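Local coordinates for glycosyl hydrolases family 31 family protein (Aspergillus niger, PDB 6DRU) that hydrolyses xyloglucan oligosaccharides, releasing alpha-xylose from their non-reducing terminal glucose, at residues Pro440-Arg452 against Ser467-Ser481. Sequence-based numbering, arbitrary orientation.
Sequences PWAHQQAIEEGFR and SLSRSGYIGSQRFCS. With XYS (alpha-D-xylopyranose), chain N.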
ATOM      1  N   PRO A 440     -21.820 -11.154  -8.243  1.00 58.22           N
ATOM      2  CA  PRO A 440     -23.206 -11.474  -8.620  1.00 52.96           C
ATOM      3  C   PRO A 440     -23.297 -12.351  -9.854  1.00 58.48           C
ATOM      4  O   PRO A 440     -24.236 -13.149  -9.969  1.00 56.27           O
ATOM      5  CB  PRO A 440     -23.830 -10.094  -8.858  1.00 55.26           C
ATOM      6  CG  PRO A 440     -22.689  -9.246  -9.278  1.00 64.85           C
ATOM      7  CD  PRO A 440     -21.508  -9.731  -8.483  1.00 55.96           C
ATOM      8  N   TRP A 441     -22.346 -12.223 -10.780  1.00 58.79           N
ATOM      9  CA  TRP A 441     -22.316 -13.092 -11.951  1.00 59.62           C
ATOM     10  C   TRP A 441     -22.107 -14.546 -11.544  1.00 51.61           C
ATOM     11  O   TRP A 441     -22.780 -15.447 -12.059  1.00 49.68           O
ATOM     12  CB  TRP A 441     -21.210 -12.623 -12.897  1.00 53.89           C
ATOM     13  CG  TRP A 441     -21.208 -13.249 -14.257  1.00 51.87           C
ATOM     14  CD1 TRP A 441     -21.748 -12.729 -15.397  1.00 50.90           C
ATOM     15  CD2 TRP A 441     -20.614 -14.499 -14.628  1.00 56.37           C
ATOM     16  NE1 TRP A 441     -21.534 -13.582 -16.454  1.00 54.93           N
ATOM     17  CE2 TRP A 441     -20.841 -14.676 -16.008  1.00 58.08           C
ATOM     18  CE3 TRP A 441     -19.917 -15.488 -13.927  1.00 49.92           C
ATOM     19  CZ2 TRP A 441     -20.397 -15.800 -16.699  1.00 51.40           C
ATOM     20  CZ3 TRP A 441     -19.477 -16.605 -14.615  1.00 55.71           C
ATOM     21  CH2 TRP A 441     -19.718 -16.751 -15.987  1.00 58.83           C
ATOM     22  N   ALA A 442     -21.186 -14.790 -10.610  1.00 46.46           N
ATOM     23  CA  ALA A 442     -20.962 -16.145 -10.121  1.00 54.20           C
ATOM     24  C   ALA A 442     -22.099 -16.633  -9.235  1.00 60.48           C
ATOM     25  O   ALA A 442     -22.283 -17.847  -9.101  1.00 56.23           O
ATOM     26  CB  ALA A 442     -19.639 -16.218  -9.358  1.00 54.54           C
ATOM     27  N   HIS A 443     -22.857 -15.718  -8.625  1.00 69.37           N
ATOM     28  CA  HIS A 443     -24.024 -16.129  -7.851  1.00 55.39           C
ATOM     29  C   HIS A 443     -25.133 -16.635  -8.765  1.00 56.58           C
ATOM     30  O   HIS A 443     -25.769 -17.654  -8.471  1.00 56.99           O
ATOM     31  CB  HIS A 443     -24.515 -14.969  -6.985  1.00 48.69           C
ATOM     32  CG  HIS A 443     -25.449 -15.383  -5.891  1.00 48.55           C
ATOM     33  ND1 HIS A 443     -25.207 -16.469  -5.078  1.00 49.37           N
ATOM     34  CD2 HIS A 443     -26.620 -14.852  -5.468  1.00 53.24           C
ATOM     35  CE1 HIS A 443     -26.190 -16.591  -4.205  1.00 48.83           C
ATOM     36  NE2 HIS A 443     -27.058 -15.620  -4.417  1.00 48.87           N
ATOM     37  N   GLN A 444     -25.387 -15.932  -9.875  1.00 55.26           N
ATOM     38  CA  GLN A 444     -26.286 -16.464 -10.895  1.00 62.39           C
ATOM     39  C   GLN A 444     -25.792 -17.812 -11.397  1.00 63.34           C
ATOM     40  O   GLN A 444     -26.582 -18.745 -11.584  1.00 61.85           O
ATOM     41  CB  GLN A 444     -26.405 -15.484 -12.063  1.00 53.90           C
ATOM     42  CG  GLN A 444     -26.937 -14.112 -11.705  1.00 59.14           C
ATOM     43  CD  GLN A 444     -27.030 -13.201 -12.914  1.00 54.60           C
ATOM     44  OE1 GLN A 444     -26.038 -12.614 -13.344  1.00 57.78           O
ATOM     45  NE2 GLN A 444     -28.227 -13.087 -13.477  1.00 64.00           N
ATOM     46  N   GLN A 445     -24.480 -17.926 -11.621  1.00 60.92           N
ATOM     47  CA  GLN A 445     -23.894 -19.167 -12.115  1.00 61.48           C
ATOM     48  C   GLN A 445     -24.138 -20.329 -11.161  1.00 62.35           C
ATOM     49  O   GLN A 445     -24.287 -21.473 -11.605  1.00 60.38           O
ATOM     50  CB  GLN A 445     -22.395 -18.964 -12.348  1.00 58.09           C
ATOM     51  CG  GLN A 445     -21.637 -20.208 -12.777  1.00 58.38           C
ATOM     52  CD  GLN A 445     -20.132 -20.013 -12.748  1.00 64.38           C
ATOM     53  OE1 GLN A 445     -19.611 -19.214 -11.970  1.00 67.80           O
ATOM     54  NE2 GLN A 445     -19.424 -20.746 -13.599  1.00 80.31           N
ATOM     55  N   ALA A 446     -24.186 -20.060  -9.854  1.00 60.49           N
ATOM     56  CA  ALA A 446     -24.402 -21.132  -8.888  1.00 56.09           C
ATOM     57  C   ALA A 446     -25.735 -21.838  -9.117  1.00 60.64           C
ATOM     58  O   ALA A 446     -25.804 -23.072  -9.078  1.00 65.75           O
ATOM     59  CB  ALA A 446     -24.324 -20.577  -7.465  1.00 51.24           C
ATOM     60  N   ILE A 447     -26.802 -21.077  -9.371  1.00 55.11           N
ATOM     61  CA  ILE A 447     -28.103 -21.700  -9.609  1.00 63.24           C
ATOM     62  C   ILE A 447     -28.205 -22.211 -11.037  1.00 65.10           C
ATOM     63  O   ILE A 447     -28.860 -23.230 -11.289  1.00 62.17           O
ATOM     64  CB  ILE A 447     -29.249 -20.731  -9.275  1.00 57.53           C
ATOM     65  CG1 ILE A 447     -29.222 -20.362  -7.798  1.00 53.01           C
ATOM     66  CG2 ILE A 447     -30.593 -21.338  -9.612  1.00 60.16           C
ATOM     67  CD1 ILE A 447     -28.578 -19.049  -7.551  1.00 69.25           C
ATOM     68  N   GLU A 448     -27.562 -21.531 -11.989  1.00 63.72           N
ATOM     69  CA  GLU A 448     -27.548 -22.034 -13.357  1.00 59.39           C
ATOM     70  C   GLU A 448     -26.931 -23.424 -13.410  1.00 63.00           C
ATOM     71  O   GLU A 448     -27.459 -24.324 -14.074  1.00 57.70           O
ATOM     72  CB  GLU A 448     -26.785 -21.070 -14.265  1.00 57.47           C
ATOM     73  CG  GLU A 448     -26.666 -21.538 -15.708  1.00 65.43           C
ATOM     74  CD  GLU A 448     -27.969 -21.410 -16.479  1.00 78.64           C
ATOM     75  OE1 GLU A 448     -28.900 -20.744 -15.976  1.00 79.40           O
ATOM     76  OE2 GLU A 448     -28.063 -21.978 -17.587  1.00 76.93           O
ATOM     77  N   GLU A 449     -25.816 -23.620 -12.701  1.00 63.99           N
ATOM     78  CA  GLU A 449     -25.203 -24.941 -12.632  1.00 60.77           C
ATOM     79  C   GLU A 449     -26.134 -25.942 -11.961  1.00 65.22           C
ATOM     80  O   GLU A 449     -26.215 -27.103 -12.379  1.00 71.55           O
ATOM     81  CB  GLU A 449     -23.871 -24.860 -11.883  1.00 62.56           C
ATOM     82  CG  GLU A 449     -22.786 -24.088 -12.620  1.00 76.58           C
ATOM     83  CD  GLU A 449     -21.573 -23.802 -11.750  1.00 86.26           C
ATOM     84  OE1 GLU A 449     -21.709 -23.809 -10.507  1.00 79.07           O
ATOM     85  OE2 GLU A 449     -20.483 -23.564 -12.315  1.00 84.70           O
ATOM     86  N   GLY A 450     -26.855 -25.507 -10.925  1.00 61.57           N
ATOM     87  CA  GLY A 450     -27.791 -26.402 -10.261  1.00 57.21           C
ATOM     88  C   GLY A 450     -28.990 -26.744 -11.123  1.00 65.52           C
ATOM     89  O   GLY A 450     -29.411 -27.902 -11.184  1.00 63.11           O
ATOM     90  N   PHE A 451     -29.567 -25.739 -11.787  1.00 65.95           N
ATOM     91  CA  PHE A 451     -30.665 -25.988 -12.715  1.00 58.39           C
ATOM     92  C   PHE A 451     -30.253 -26.980 -13.794  1.00 65.86           C
ATOM     93  O   PHE A 451     -30.914 -28.003 -14.003  1.00 72.65           O
ATOM     94  CB  PHE A 451     -31.123 -24.674 -13.350  1.00 54.31           C
ATOM     95  CG  PHE A 451     -32.037 -23.857 -12.479  1.00 51.37           C
ATOM     96  CD1 PHE A 451     -32.659 -24.418 -11.378  1.00 61.41           C
ATOM     97  CD2 PHE A 451     -32.273 -22.522 -12.769  1.00 57.67           C
ATOM     98  CE1 PHE A 451     -33.500 -23.662 -10.579  1.00 60.08           C
ATOM     99  CE2 PHE A 451     -33.111 -21.761 -11.976  1.00 61.78           C
ATOM    100  CZ  PHE A 451     -33.726 -22.333 -10.880  1.00 59.00           C
ATOM    101  N   ARG A 452     -29.150 -26.690 -14.490  1.00 60.45           N
ATOM    102  CA  ARG A 452     -28.728 -27.536 -15.601  1.00 61.27           C
ATOM    103  C   ARG A 452     -28.313 -28.925 -15.134  1.00 69.18           C
ATOM    104  O   ARG A 452     -28.411 -29.888 -15.902  1.00 69.20           O
ATOM    105  CB  ARG A 452     -27.582 -26.862 -16.355  1.00 57.43           C
ATOM    106  CG  ARG A 452     -27.952 -25.522 -16.969  1.00 62.99           C
ATOM    107  CD  ARG A 452     -29.066 -25.674 -17.984  1.00 67.61           C
ATOM    108  NE  ARG A 452     -29.386 -24.410 -18.638  1.00 63.49           N
ATOM    109  CZ  ARG A 452     -30.323 -24.272 -19.571  1.00 72.29           C
ATOM    110  NH1 ARG A 452     -31.033 -25.322 -19.959  1.00 76.04           N
ATOM    111  NH2 ARG A 452     -30.549 -23.085 -20.116  1.00 73.34           N
ATOM    112  N   SER A 467     -34.324 -17.807 -12.276  1.00 61.06           N
ATOM    113  CA  SER A 467     -33.887 -17.179 -11.041  1.00 54.25           C
ATOM    114  C   SER A 467     -34.082 -15.675 -11.162  1.00 69.12           C
ATOM    115  O   SER A 467     -34.017 -15.110 -12.258  1.00 68.35           O
ATOM    116  CB  SER A 467     -32.420 -17.495 -10.720  1.00 56.49           C
ATOM    117  OG  SER A 467     -31.543 -16.808 -11.595  1.00 56.56           O
ATOM    118  N   LEU A 468     -34.336 -15.029 -10.028  1.00 62.29           N
ATOM    119  CA  LEU A 468     -34.566 -13.590  -9.972  1.00 58.94           C
ATOM    120  C   LEU A 468     -33.377 -12.953  -9.265  1.00 58.00           C
ATOM    121  O   LEU A 468     -33.185 -13.150  -8.060  1.00 63.27           O
ATOM    122  CB  LEU A 468     -35.879 -13.276  -9.258  1.00 58.82           C
ATOM    123  CG  LEU A 468     -36.287 -11.811  -9.102  1.00 53.53           C
ATOM    124  CD1 LEU A 468     -36.399 -11.125 -10.454  1.00 45.73           C
ATOM    125  CD2 LEU A 468     -37.601 -11.712  -8.349  1.00 52.39           C
ATOM    126  N   SER A 469     -32.581 -12.195 -10.015  1.00 53.83           N
ATOM    127  CA  SER A 469     -31.364 -11.581  -9.506  1.00 52.14           C
ATOM    128  C   SER A 469     -31.466 -10.064  -9.582  1.00 56.48           C
ATOM    129  O   SER A 469     -32.138  -9.512 -10.459  1.00 60.93           O
ATOM    130  CB  SER A 469     -30.137 -12.062 -10.293  1.00 53.00           C
ATOM    131  OG  SER A 469     -29.002 -11.259 -10.017  1.00 54.92           O
ATOM    132  N   ARG A 470     -30.784  -9.393  -8.655  1.00 54.51           N
ATOM    133  CA  ARG A 470     -30.752  -7.938  -8.600  1.00 51.25           C
ATOM    134  C   ARG A 470     -29.453  -7.354  -9.137  1.00 54.11           C
ATOM    135  O   ARG A 470     -29.289  -6.131  -9.133  1.00 54.89           O
ATOM    136  CB  ARG A 470     -30.970  -7.460  -7.162  1.00 51.57           C
ATOM    137  CG  ARG A 470     -31.671  -6.117  -7.044  1.00 55.80           C
ATOM    138  CD  ARG A 470     -31.866  -5.739  -5.588  1.00 59.07           C
ATOM    139  NE  ARG A 470     -30.598  -5.548  -4.897  1.00 58.73           N
ATOM    140  CZ  ARG A 470     -30.480  -5.418  -3.580  1.00 64.67           C
ATOM    141  NH1 ARG A 470     -31.560  -5.464  -2.810  1.00 57.23           N
ATOM    142  NH2 ARG A 470     -29.285  -5.246  -3.033  1.00 60.14           N
ATOM    143  N   SER A 471     -28.527  -8.196  -9.590  1.00 53.59           N
ATOM    144  CA  SER A 471     -27.240  -7.726 -10.076  1.00 48.63           C
ATOM    145  C   SER A 471     -26.696  -8.731 -11.083  1.00 56.82           C
ATOM    146  O   SER A 471     -27.272  -9.799 -11.303  1.00 53.18           O
ATOM    147  CB  SER A 471     -26.258  -7.509  -8.920  1.00 53.32           C
ATOM    148  OG  SER A 471     -25.105  -6.805  -9.347  1.00 54.86           O
ATOM    149  N   GLY A 472     -25.573  -8.372 -11.690  1.00 49.36           N
ATOM    150  CA  GLY A 472     -24.972  -9.218 -12.700  1.00 41.79           C
ATOM    151  C   GLY A 472     -23.760  -8.533 -13.280  1.00 54.48           C
ATOM    152  O   GLY A 472     -23.208  -7.614 -12.671  1.00 62.39           O
ATOM    153  N   TYR A 473     -23.351  -8.972 -14.466  1.00 47.13           N
ATOM    154  CA  TYR A 473     -22.191  -8.360 -15.101  1.00 50.89           C
ATOM    155  C   TYR A 473     -22.191  -8.721 -16.586  1.00 54.32           C
ATOM    156  O   TYR A 473     -23.243  -9.015 -17.163  1.00 52.91           O
ATOM    157  CB  TYR A 473     -20.899  -8.787 -14.384  1.00 51.80           C
ATOM    158  CG  TYR A 473     -19.757  -7.820 -14.582  1.00 58.41           C
ATOM    159  CD1 TYR A 473     -19.917  -6.467 -14.311  1.00 60.54           C
ATOM    160  CD2 TYR A 473     -18.520  -8.255 -15.040  1.00 53.28           C
ATOM    161  CE1 TYR A 473     -18.880  -5.574 -14.492  1.00 63.65           C
ATOM    162  CE2 TYR A 473     -17.474  -7.368 -15.221  1.00 57.16           C
ATOM    163  CZ  TYR A 473     -17.660  -6.029 -14.945  1.00 65.35           C
ATOM    164  OH  TYR A 473     -16.626  -5.138 -15.122  1.00 62.55           O
ATOM    165  N   ILE A 474     -21.004  -8.685 -17.196  1.00 57.49           N
ATOM    166  CA  ILE A 474     -20.871  -8.944 -18.623  1.00 55.73           C
ATOM    167  C   ILE A 474     -21.356 -10.348 -18.942  1.00 59.56           C
ATOM    168  O   ILE A 474     -20.925 -11.331 -18.325  1.00 64.94           O
ATOM    169  CB  ILE A 474     -19.412  -8.742 -19.058  1.00 52.38           C
ATOM    170  CG1 ILE A 474     -18.943  -7.326 -18.716  1.00 57.71           C
ATOM    171  CG2 ILE A 474     -19.254  -9.007 -20.540  1.00 44.97           C
ATOM    172  CD1 ILE A 474     -17.458  -7.111 -18.901  1.00 49.69           C
ATOM    173  N   GLY A 475     -22.264 -10.450 -19.910  1.00 63.09           N
ATOM    174  CA  GLY A 475     -22.746 -11.744 -20.346  1.00 60.92           C
ATOM    175  C   GLY A 475     -23.705 -12.427 -19.401  1.00 60.81           C
ATOM    176  O   GLY A 475     -23.909 -13.637 -19.513  1.00 56.06           O
ATOM    177  N   SER A 476     -24.309 -11.683 -18.469  1.00 62.60           N
ATOM    178  CA  SER A 476     -25.263 -12.285 -17.544  1.00 63.70           C
ATOM    179  C   SER A 476     -26.487 -12.845 -18.255  1.00 59.08           C
ATOM    180  O   SER A 476     -27.210 -13.659 -17.668  1.00 61.21           O
ATOM    181  CB  SER A 476     -25.700 -11.261 -16.492  1.00 63.69           C
ATOM    182  OG  SER A 476     -24.719 -11.103 -15.482  1.00 61.04           O
ATOM    183  N   GLN A 477     -26.734 -12.438 -19.503  1.00 58.68           N
ATOM    184  CA  GLN A 477     -27.894 -12.932 -20.234  1.00 62.12           C
ATOM    185  C   GLN A 477     -27.788 -14.413 -20.569  1.00 61.73           C
ATOM    186  O   GLN A 477     -28.781 -15.002 -21.009  1.00 67.22           O
ATOM    187  CB  GLN A 477     -28.098 -12.127 -21.519  1.00 55.26           C
ATOM    188  CG  GLN A 477     -27.035 -12.339 -22.584  1.00 56.07           C
ATOM    189  CD  GLN A 477     -25.837 -11.430 -22.406  1.00 63.80           C
ATOM    190  OE1 GLN A 477     -25.754 -10.671 -21.441  1.00 60.02           O
ATOM    191  NE2 GLN A 477     -24.903 -11.496 -23.348  1.00 60.45           N
ATOM    192  N   ARG A 478     -26.623 -15.029 -20.366  1.00 62.51           N
ATOM    193  CA  ARG A 478     -26.453 -16.443 -20.671  1.00 57.57           C
ATOM    194  C   ARG A 478     -27.167 -17.353 -19.679  1.00 63.58           C
ATOM    195  O   ARG A 478     -27.249 -18.560 -19.928  1.00 66.80           O
ATOM    196  CB  ARG A 478     -24.965 -16.794 -20.699  1.00 56.12           C
ATOM    197  CG  ARG A 478     -24.333 -16.869 -19.319  1.00 63.58           C
ATOM    198  CD  ARG A 478     -22.841 -17.140 -19.398  1.00 59.66           C
ATOM    199  NE  ARG A 478     -22.113 -16.009 -19.962  1.00 61.55           N
ATOM    200  CZ  ARG A 478     -20.795 -15.974 -20.121  1.00 62.20           C
ATOM    201  NH1 ARG A 478     -20.052 -17.012 -19.760  1.00 67.58           N
ATOM    202  NH2 ARG A 478     -20.217 -14.900 -20.643  1.00 63.15           N
ATOM    203  N   PHE A 479     -27.680 -16.816 -18.578  1.00 58.67           N
ATOM    204  CA  PHE A 479     -28.280 -17.615 -17.521  1.00 64.47           C
ATOM    205  C   PHE A 479     -29.802 -17.593 -17.613  1.00 62.55           C
ATOM    206  O   PHE A 479     -30.399 -16.647 -18.133  1.00 60.34           O
ATOM    207  CB  PHE A 479     -27.856 -17.105 -16.141  1.00 65.16           C
ATOM    208  CG  PHE A 479     -26.369 -17.039 -15.943  1.00 62.65           C
ATOM    209  CD1 PHE A 479     -25.603 -18.192 -15.944  1.00 62.19           C
ATOM    210  CD2 PHE A 479     -25.740 -15.823 -15.732  1.00 66.84           C
ATOM    211  CE1 PHE A 479     -24.235 -18.132 -15.754  1.00 58.23           C
ATOM    212  CE2 PHE A 479     -24.372 -15.757 -15.539  1.00 62.25           C
ATOM    213  CZ  PHE A 479     -23.619 -16.914 -15.550  1.00 52.74           C
ATOM    214  N   CYS A 480     -30.425 -18.652 -17.094  1.00 62.04           N
ATOM    215  CA  CYS A 480     -31.864 -18.652 -16.855  1.00 60.57           C
ATOM    216  C   CYS A 480     -32.178 -17.695 -15.712  1.00 58.76           C
ATOM    217  O   CYS A 480     -32.655 -18.119 -14.655  1.00 60.65           O
ATOM    218  CB  CYS A 480     -32.369 -20.060 -16.519  1.00 62.25           C
ATOM    219  SG  CYS A 480     -32.080 -21.333 -17.778  1.00 98.47           S
ATOM    220  N   SER A 481     -31.912 -16.406 -15.910  1.00 58.64           N
ATOM    221  CA  SER A 481     -31.954 -15.438 -14.824  1.00 58.89           C
ATOM    222  C   SER A 481     -32.454 -14.104 -15.357  1.00 58.38           C
ATOM    223  O   SER A 481     -32.035 -13.661 -16.429  1.00 59.99           O
ATOM    224  CB  SER A 481     -30.570 -15.269 -14.188  1.00 55.97           C
ATOM    225  OG  SER A 481     -30.620 -14.393 -13.075  1.00 68.40           O
TER
HETATM  226  C1  XYS N 834     -34.508  -6.382  -0.717  1.00 74.91           C
HETATM  227  C2  XYS N 834     -35.144  -6.649  -2.061  1.00 72.98           C
HETATM  228  C3  XYS N 834     -36.648  -6.666  -1.900  1.00 72.64           C
HETATM  229  C4  XYS N 834     -37.031  -7.642  -0.809  1.00 71.74           C
HETATM  230  C5  XYS N 834     -36.239  -7.332   0.443  1.00 73.07           C
HETATM  231  O1  XYS N 834     -34.963  -5.146  -0.221  1.00 64.79           O
HETATM  232  O2  XYS N 834     -34.770  -5.643  -2.971  1.00 73.96           O
HETATM  233  O3  XYS N 834     -37.251  -7.053  -3.112  1.00 76.70           O
HETATM  234  O4  XYS N 834     -38.406  -7.518  -0.534  1.00 63.86           O
HETATM  235  O5  XYS N 834     -34.856  -7.416   0.174  1.00 71.89           O
HETATM  236  O   HOH W   1     -29.185 -18.024 -12.507  1.00 61.88           O
HETATM  237  O   HOH W   2     -28.698 -21.080 -19.737  1.00 59.53           O
HETATM  238  O   HOH W   3     -30.447 -20.314 -13.963  1.00 68.33           O
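F479 presents the edge of its ring to one face of W441 in a T-shaped pair, centroids 5.0 Å apart and planes at 69°. Along the helix, Q444 CB makes an off-centre CH-pi contact with the F479 ring, while E448 CG meets its edge at CD1. R478 packs its CG over one face of F479, and its guanidinium turns back to the six-membered end of W441. There the two planes stand nearly perpendicular (85°), and W441 CZ2 sits over the guanidinium face, 3.3 Å from R478 NH1.

Outward from these rings Q444 runs extended between two serines. With CG anti to the carbonyl carbon (chi1 -60°), the chain carries the amide to residues 467-481, where NE2 donates to S481 OG at 2.8 Å, almost within the amide plane; S481 OG in turn donates to S467 OG. On the other side OE1 lies 2.9 Å from S476 OG, a hydroxyl that also receives the backbone N-H of Y473. The NE2 bond favours this way round for the buried amide, with OE1 facing the S476 hydroxyl.

Farther along, E448 bends at chi2 and accepts the backbone N-H of C480 on OE1 at 2.8 Å, from above the carboxylate plane. OE2 takes the salt bridge from R452 NE, so R452 holds the carboxylate that meets the loop. R452 also donates to S461 and A462, and C480 is disulfide-bonded to C463, tying this edge to the chain between the segments.

Residues 440-452 of helix 439-455 run antiparallel to strand 467-469, the axes approaching to 9.8 Å: the alpha-beta layering of a GH31 TIM barrel, whose strand-end loop sends R470 to bind O2 of the xylose in the active-site pocket.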